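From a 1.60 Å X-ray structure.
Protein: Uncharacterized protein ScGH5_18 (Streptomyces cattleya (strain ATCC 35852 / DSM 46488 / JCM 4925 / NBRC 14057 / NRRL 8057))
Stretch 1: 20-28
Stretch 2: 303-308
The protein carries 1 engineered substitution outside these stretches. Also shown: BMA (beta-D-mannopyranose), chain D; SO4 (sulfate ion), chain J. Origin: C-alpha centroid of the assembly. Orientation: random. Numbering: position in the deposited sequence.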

# COMPACT_ATOMS: atom_id res chain seq x y z
N TYR B 20 -1.69 -19.77 9.28
CA TYR B 20 -3.01 -19.83 8.66
C TYR B 20 -3.05 -18.92 7.43
O TYR B 20 -2.97 -17.69 7.55
N THR B 21 -3.15 -19.54 6.24
CA THR B 21 -3.38 -18.83 4.99
C THR B 21 -4.83 -19.03 4.56
O THR B 21 -5.20 -20.12 4.09
N PRO B 22 -5.70 -18.03 4.70
CA PRO B 22 -7.12 -18.23 4.36
C PRO B 22 -7.31 -18.69 2.93
O PRO B 22 -6.76 -18.12 1.99
N SER B 23 -8.11 -19.75 2.76
CA SER B 23 -8.24 -20.35 1.44
C SER B 23 -9.01 -19.45 0.48
O SER B 23 -8.70 -19.41 -0.72
N ASN B 24 -9.99 -18.72 0.99
CA ASN B 24 -10.79 -17.80 0.17
C ASN B 24 -10.29 -16.38 0.40
O ASN B 24 -10.58 -15.77 1.43
N GLY B 25 -9.55 -15.84 -0.57
CA GLY B 25 -9.07 -14.48 -0.47
C GLY B 25 -7.65 -14.31 0.03
O GLY B 25 -7.12 -13.19 -0.04
N TRP B 26 -7.03 -15.37 0.55
CA TRP B 26 -5.68 -15.26 1.12
C TRP B 26 -5.74 -14.18 2.21
O TRP B 26 -6.78 -13.97 2.83
N PHE B 27 -4.64 -13.49 2.47
CA PHE B 27 -4.69 -12.47 3.51
C PHE B 27 -5.53 -11.26 3.13
O PHE B 27 -5.82 -10.43 4.00
N HIS B 28 -5.94 -11.15 1.86
CA HIS B 28 -6.91 -10.14 1.50
C HIS B 28 -8.30 -10.45 2.03
O HIS B 28 -9.23 -9.66 1.79
N TRP B 303 3.86 -25.26 10.85
CA TRP B 303 4.09 -25.47 9.43
C TRP B 303 3.58 -24.30 8.62
O TRP B 303 2.51 -23.74 8.90
N TRP B 304 4.36 -23.90 7.61
CA TRP B 304 3.91 -22.94 6.60
C TRP B 304 3.57 -23.74 5.35
O TRP B 304 4.48 -24.23 4.69
N CYS B 305 2.29 -23.82 5.00
CA CYS B 305 1.19 -23.10 5.62
C CYS B 305 -0.04 -24.02 5.62
O CYS B 305 0.04 -25.17 5.18
N SER B 306 -1.17 -23.51 6.11
CA SER B 306 -2.35 -24.36 6.23
C SER B 306 -2.90 -24.71 4.85
O SER B 306 -3.17 -25.89 4.55
N HIS B 307 -3.05 -23.70 3.98
CA HIS B 307 -3.76 -23.86 2.72
C HIS B 307 -2.96 -23.31 1.55
O HIS B 307 -2.30 -22.27 1.67
N ASP B 308 -3.03 -24.02 0.43
CA ASP B 308 -2.48 -23.53 -0.82
C ASP B 308 -3.06 -22.16 -1.15
O ASP B 308 -4.19 -21.83 -0.77

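The contact between the two stretches is small, burying 341 Å² in total, and it joins residues at least 277 positions apart in the chain. Its centre is Thr 21, with 81 Å² covered by the other stretch. His 307 follows with 60 Å². The backbones come close at Tyr 20 and Ser 306, and at Thr 21 and His 307.

Thr 21 points its side chain toward stretch 2. Its chi1 is p, at 42°. In this rotamer OG1 donates a hydrogen bond to the backbone O of His 307, with OG1 and O 2.7 Å apart. The backbone of Thr 21 also takes part: its N donates to OG of Ser 306 at 3.1 Å. Two hydrogen bonds from one residue thus hold the two loops together. SG of Cys 305 also lies near this hydroxyl, 3.5 Å from Thr 21 OG1. Cys 305 follows a cis peptide bond, points toward stretch 1 and has chi1 p. The methyl of Thr 21 serves the apolar side of the contact, with CG2 4.3 Å from CZ2 of Trp 304.

His 307 points toward stretch 1 with chi1 m and chi2 near 85°. Its ring lies near Ser 23, where CB of Ser 23 is 4.1 Å from CD2 of His 307. Ser 23 itself points sideways, with chi1 p. The imidazole is held at both nitrogens. ND1 of His 307 forms a hydrogen bond with OG of Ser 306 at 2.8 Å, and either atom could be the donor. NE2 is bonded elsewhere in the structure.

Ser 306 also points toward stretch 1, with chi1 p. Its OG therefore links the backbone of Thr 21 to the ring of His 307. The same OG meets the ring edge of Tyr 20, 3.4 Å from CD1. Tyr 20 has chi1 t, and its CA-to-CB bond points away from stretch 2, yet its ring comes back to the contact. CE1 of Tyr 20 is 4.4 Å from ND1 of His 307, again at the edge of the tyrosine ring. The OH of Tyr 20 is bonded elsewhere.

Trp 304 and Phe 27 form a second, apolar patch. Both leave CA sideways, but their ends approach each other, and CZ of Phe 27 lies 4.4 Å from CH2 of Trp 304. The tryptophan atom sits at the edge of the phenylalanine ring. Phe 27 has chi1 m and Trp 304 has chi1 t. Beta-D-mannopyranose lies over one face of the Trp 304 ring, and its O4 is 3.4 Å from CZ2 of Trp 304. The tryptophan thus touches both stretch 1 and the sugar.

One water bridges the backbones. It donates to O of Pro 22 and to O of Asp 308, each 2.9 Å from the water O. Midway along stretch 1, ND2 of the exposed Asn 24 donates a hydrogen bond to O4 of a sulfate ion at 3.3 Å. Asn 24 is out of reach of stretch 2.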

# COMPACT_ATOMS: atom_id res chain seq x y z
CB TYR B 20 -4.09 -19.44 9.67
CG TYR B 20 -5.47 -19.31 9.06
CD1 TYR B 20 -5.93 -20.23 8.11
CD2 TYR B 20 -6.32 -18.27 9.44
CE1 TYR B 20 -7.18 -20.10 7.54
CE2 TYR B 20 -7.58 -18.13 8.87
CZ TYR B 20 -8.00 -19.05 7.92
OH TYR B 20 -9.26 -18.91 7.37
CB THR B 21 -2.43 -19.33 3.89
OG1 THR B 21 -2.34 -20.76 3.95
CG2 THR B 21 -1.03 -18.74 4.04
CB PRO B 22 -7.73 -16.85 4.60
CG PRO B 22 -6.85 -16.24 5.65
CD PRO B 22 -5.46 -16.70 5.30
CB SER B 23 -8.92 -21.72 1.55
OG SER B 23 -10.28 -21.59 1.91
CB ASN B 24 -12.27 -17.94 0.52
CG ASN B 24 -13.17 -17.41 -0.57
OD1 ASN B 24 -12.76 -16.58 -1.38
ND2 ASN B 24 -14.40 -17.91 -0.60
CB TRP B 26 -4.67 -14.99 -0.01
CG TRP B 26 -3.21 -15.09 0.37
CD1 TRP B 26 -2.53 -16.22 0.75
CD2 TRP B 26 -2.23 -14.04 0.32
NE1 TRP B 26 -1.21 -15.93 0.98
CE2 TRP B 26 -1.00 -14.59 0.73
CE3 TRP B 26 -2.29 -12.67 0.01
CZ2 TRP B 26 0.17 -13.84 0.82
CZ3 TRP B 26 -1.12 -11.91 0.10
CH2 TRP B 26 0.09 -12.50 0.51
CB PHE B 27 -3.28 -12.04 3.88
CG PHE B 27 -2.45 -13.18 4.39
CD1 PHE B 27 -2.84 -13.88 5.53
CD2 PHE B 27 -1.29 -13.55 3.74
CE1 PHE B 27 -2.08 -14.94 6.00
CE2 PHE B 27 -0.52 -14.60 4.21
CZ PHE B 27 -0.92 -15.29 5.34
CB HIS B 28 -6.96 -9.96 -0.02
CG HIS B 28 -5.61 -9.78 -0.66
ND1 HIS B 28 -4.77 -8.74 -0.34
CD2 HIS B 28 -4.97 -10.50 -1.61
CE1 HIS B 28 -3.66 -8.83 -1.06
NE2 HIS B 28 -3.76 -9.90 -1.84
CB TRP B 303 3.41 -26.77 8.96
CG TRP B 303 4.01 -27.24 7.69
CD1 TRP B 303 3.60 -26.93 6.42
CD2 TRP B 303 5.16 -28.08 7.55
NE1 TRP B 303 4.43 -27.54 5.50
CE2 TRP B 303 5.40 -28.24 6.17
CE3 TRP B 303 6.02 -28.71 8.46
CZ2 TRP B 303 6.45 -29.00 5.68
CZ3 TRP B 303 7.08 -29.46 7.96
CH2 TRP B 303 7.28 -29.59 6.60
CB TRP B 304 4.98 -21.91 6.26
CG TRP B 304 4.42 -20.85 5.36
CD1 TRP B 304 4.12 -20.97 4.03
CD2 TRP B 304 4.03 -19.52 5.74
NE1 TRP B 304 3.57 -19.80 3.56
CE2 TRP B 304 3.51 -18.89 4.59
CE3 TRP B 304 4.08 -18.80 6.93
CZ2 TRP B 304 3.04 -17.59 4.61
CZ3 TRP B 304 3.61 -17.50 6.95
CH2 TRP B 304 3.10 -16.91 5.80
CB CYS B 305 0.89 -21.81 4.87
SG CYS B 305 0.75 -22.05 3.07
CB SER B 306 -3.40 -23.67 7.10
OG SER B 306 -3.89 -22.49 6.49
CB HIS B 307 -5.13 -23.18 2.78
CG HIS B 307 -6.08 -23.83 3.72
ND1 HIS B 307 -6.11 -23.55 5.07
CD2 HIS B 307 -7.03 -24.78 3.52
CE1 HIS B 307 -7.04 -24.28 5.66
NE2 HIS B 307 -7.60 -25.05 4.74
CB ASP B 308 -2.83 -24.48 -1.97
CG ASP B 308 -1.98 -25.75 -1.99
OD1 ASP B 308 -0.91 -25.80 -1.35
OD2 ASP B 308 -2.42 -26.71 -2.65
C1 BMA D . 8.60 -16.55 4.74
C2 BMA D . 7.14 -16.25 5.19
C3 BMA D . 6.34 -15.80 3.98
C4 BMA D . 6.61 -16.76 2.75
C5 BMA D . 7.43 -18.02 3.17
C6 BMA D . 7.80 -18.92 2.02
O2 BMA D . 7.08 -15.25 6.19
O3 BMA D . 6.61 -14.40 3.69
O4 BMA D . 5.38 -17.16 2.23
O5 BMA D . 8.68 -17.61 3.76
O6 BMA D . 8.63 -18.14 1.12
S SO4 J . -15.92 -21.20 1.05
O1 SO4 J . -16.84 -20.10 0.75
O2 SO4 J . -16.26 -21.76 2.36
O3 SO4 J . -16.05 -22.24 0.03
O4 SO4 J . -14.55 -20.70 1.07
O HOH W 1 -4.45 -19.27 0.60